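Local coordinates for protein heat-inducible transcription repressor hrcA homolog (Thermotoga maritima, PDB 1STZ) that probably represses class I heat shock genes, the grpE-dnaK-dnaJ and groELS operons, as a DNA-binding transcription regulator, at residues G83-Y88 and V273-E278. Numbering follows the deposited sequence.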
loop_
_atom_site.group_PDB
_atom_site.type_symbol
_atom_site.label_atom_id
_atom_site.label_comp_id
_atom_site.label_asym_id
_atom_site.label_seq_id
_atom_site.Cartn_x
_atom_site.Cartn_y
_atom_site.Cartn_z
ATOM N N GLY A 83 22.131 -21.748 -18.371
ATOM C CA GLY A 83 20.719 -22.079 -18.339
ATOM C C GLY A 83 19.865 -21.024 -17.689
ATOM O O GLY A 83 18.746 -20.779 -18.119
ATOM N N LEU A 84 20.378 -20.394 -16.647
ATOM C CA LEU A 84 19.668 -19.275 -16.034
ATOM C C LEU A 84 19.540 -18.098 -16.998
ATOM O O LEU A 84 18.498 -17.478 -17.053
ATOM C CB LEU A 84 20.333 -18.836 -14.733
ATOM C CG LEU A 84 20.289 -19.894 -13.645
ATOM C CD1 LEU A 84 21.200 -19.464 -12.477
ATOM C CD2 LEU A 84 18.873 -20.130 -13.171
ATOM N N ARG A 85 20.600 -17.803 -17.747
ATOM C CA ARG A 85 20.593 -16.735 -18.748
ATOM C C ARG A 85 19.594 -17.057 -19.838
ATOM O O ARG A 85 18.845 -16.196 -20.248
ATOM C CB ARG A 85 21.988 -16.531 -19.334
ATOM C CG ARG A 85 22.113 -15.663 -20.601
ATOM C CD ARG A 85 21.556 -14.251 -20.538
ATOM N NE ARG A 85 22.236 -13.417 -19.555
ATOM C CZ ARG A 85 21.956 -12.146 -19.327
ATOM N NH1 ARG A 85 21.018 -11.503 -20.017
ATOM N NH2 ARG A 85 22.642 -11.493 -18.416
ATOM N N PHE A 86 19.565 -18.307 -20.289
ATOM C CA PHE A 86 18.611 -18.714 -21.322
ATOM C C PHE A 86 17.196 -18.460 -20.825
ATOM O O PHE A 86 16.391 -17.902 -21.539
ATOM C CB PHE A 86 18.786 -20.194 -21.678
ATOM C CG PHE A 86 17.710 -20.725 -22.591
ATOM C CD1 PHE A 86 17.846 -20.628 -23.962
ATOM C CD2 PHE A 86 16.549 -21.288 -22.067
ATOM C CE1 PHE A 86 16.845 -21.109 -24.811
ATOM C CE2 PHE A 86 15.559 -21.781 -22.900
ATOM C CZ PHE A 86 15.704 -21.687 -24.271
ATOM N N TYR A 87 16.915 -18.851 -19.580
ATOM C CA TYR A 87 15.583 -18.678 -18.991
ATOM C C TYR A 87 15.194 -17.206 -18.965
ATOM O O TYR A 87 14.131 -16.846 -19.443
ATOM C CB TYR A 87 15.532 -19.258 -17.581
ATOM C CG TYR A 87 14.263 -18.967 -16.820
ATOM C CD1 TYR A 87 13.116 -19.730 -17.015
ATOM C CD2 TYR A 87 14.213 -17.935 -15.884
ATOM C CE1 TYR A 87 11.934 -19.457 -16.304
ATOM C CE2 TYR A 87 13.051 -17.661 -15.166
ATOM C CZ TYR A 87 11.916 -18.424 -15.376
ATOM O OH TYR A 87 10.761 -18.143 -14.660
ATOM N N TYR A 88 16.073 -16.358 -18.438
ATOM C CA TYR A 88 15.834 -14.908 -18.395
ATOM C C TYR A 88 15.516 -14.305 -19.774
ATOM O O TYR A 88 14.584 -13.506 -19.895
ATOM C CB TYR A 88 17.042 -14.182 -17.791
ATOM C CG TYR A 88 16.949 -12.674 -17.785
ATOM C CD1 TYR A 88 16.145 -12.010 -16.874
ATOM C CD2 TYR A 88 17.670 -11.913 -18.688
ATOM C CE1 TYR A 88 16.042 -10.611 -16.884
ATOM C CE2 TYR A 88 17.596 -10.532 -18.693
ATOM C CZ TYR A 88 16.782 -9.883 -17.788
ATOM O OH TYR A 88 16.706 -8.511 -17.799
ATOM N N VAL A 273 20.792 -7.579 -16.301
ATOM C CA VAL A 273 21.111 -8.485 -15.211
ATOM C C VAL A 273 22.453 -9.159 -15.476
ATOM O O VAL A 273 22.792 -9.436 -16.609
ATOM C CB VAL A 273 19.979 -9.545 -14.985
ATOM C CG1 VAL A 273 19.970 -10.614 -16.096
ATOM C CG2 VAL A 273 20.130 -10.186 -13.638
ATOM N N ARG A 274 23.236 -9.344 -14.432
ATOM C CA ARG A 274 24.462 -10.137 -14.485
ATOM C C ARG A 274 24.248 -11.320 -13.539
ATOM O O ARG A 274 23.998 -11.121 -12.359
ATOM C CB ARG A 274 25.674 -9.310 -14.073
ATOM C CG ARG A 274 26.046 -8.299 -15.162
ATOM C CD ARG A 274 27.268 -7.485 -14.829
ATOM N NE ARG A 274 27.677 -6.616 -15.914
ATOM C CZ ARG A 274 28.347 -6.998 -16.998
ATOM N NH1 ARG A 274 28.741 -8.261 -17.182
ATOM N NH2 ARG A 274 28.640 -6.087 -17.910
ATOM N N ILE A 275 24.304 -12.527 -14.093
ATOM C CA ILE A 275 24.027 -13.763 -13.373
ATOM C C ILE A 275 25.330 -14.510 -13.134
ATOM O O ILE A 275 26.086 -14.772 -14.067
ATOM C CB ILE A 275 23.015 -14.640 -14.196
ATOM C CG1 ILE A 275 21.682 -13.919 -14.344
ATOM C CG2 ILE A 275 22.790 -15.985 -13.536
ATOM C CD1 ILE A 275 20.804 -14.431 -15.459
ATOM N N GLY A 276 25.590 -14.846 -11.877
ATOM C CA GLY A 276 26.729 -15.675 -11.501
ATOM C C GLY A 276 28.076 -15.216 -12.039
ATOM O O GLY A 276 28.577 -14.148 -11.693
ATOM N N ARG A 277 28.666 -16.016 -12.914
ATOM C CA ARG A 277 29.951 -15.674 -13.504
ATOM C C ARG A 277 29.969 -14.343 -14.278
ATOM O O ARG A 277 31.030 -13.748 -14.468
ATOM C CB ARG A 277 30.466 -16.806 -14.398
ATOM C CG ARG A 277 29.420 -17.543 -15.228
ATOM C CD ARG A 277 28.855 -16.746 -16.393
ATOM N NE ARG A 277 27.985 -17.542 -17.271
ATOM C CZ ARG A 277 28.396 -18.369 -18.220
ATOM N NH1 ARG A 277 29.708 -18.565 -18.454
ATOM N NH2 ARG A 277 27.485 -19.011 -18.954
ATOM N N GLU A 278 28.805 -13.885 -14.728
ATOM C CA GLU A 278 28.706 -12.617 -15.460
ATOM C C GLU A 278 29.094 -11.412 -14.577
ATOM O O GLU A 278 29.510 -10.380 -15.091
ATOM C CB GLU A 278 27.315 -12.435 -16.062
ATOM C CG GLU A 278 26.924 -13.464 -17.145
ATOM C CD GLU A 278 25.428 -13.441 -17.492
ATOM O OE1 GLU A 278 24.976 -14.233 -18.348
ATOM O OE2 GLU A 278 24.680 -12.618 -16.909
#
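Arg85 sets CG anti to its backbone N (chi1 167°), then bends at chi2 and chi3, which brings its guanidinium to Glu278. Glu278 is extended beyond CG. The two side chains cross at about a right angle, with guanidinium and carboxylate planes 38° apart. The grip is side-on: Arg85 NE bonds Glu278 OE1 on its syn lone pair at 3.1 Å. Arg85 NH2 gives a nearly straight hydrogen bond, part of the salt bridge, to Glu278 OE2 at 2.8 Å, from above the carboxylate plane. The same NH2 gives a weak, bent bond to Val273 O, 2.7 Å away. Ile275 N also donates to Glu278 OE2 (2.8 Å), which helps to hold the carboxylate for Arg85. Beside the salt bridge, Val273 CG1 sits over the centre of the Tyr88 ring in a CH-pi contact, 3.6 Å from the centroid. Ile275 CG2 packs on Leu84 CB at 3.9 Å. Helix 81-94, which also packs on helix 17-33 of the N-terminal, probably DNA-binding part, is tied to edge strand 272-275 of the C-terminal five-stranded sheet. An alanine at Arg85 would remove these polar bonds and probably loosen that tie. Glu89 also pairs with Arg85 NH1, so two carboxylates probably share one positive charge, which would help keep them ionised.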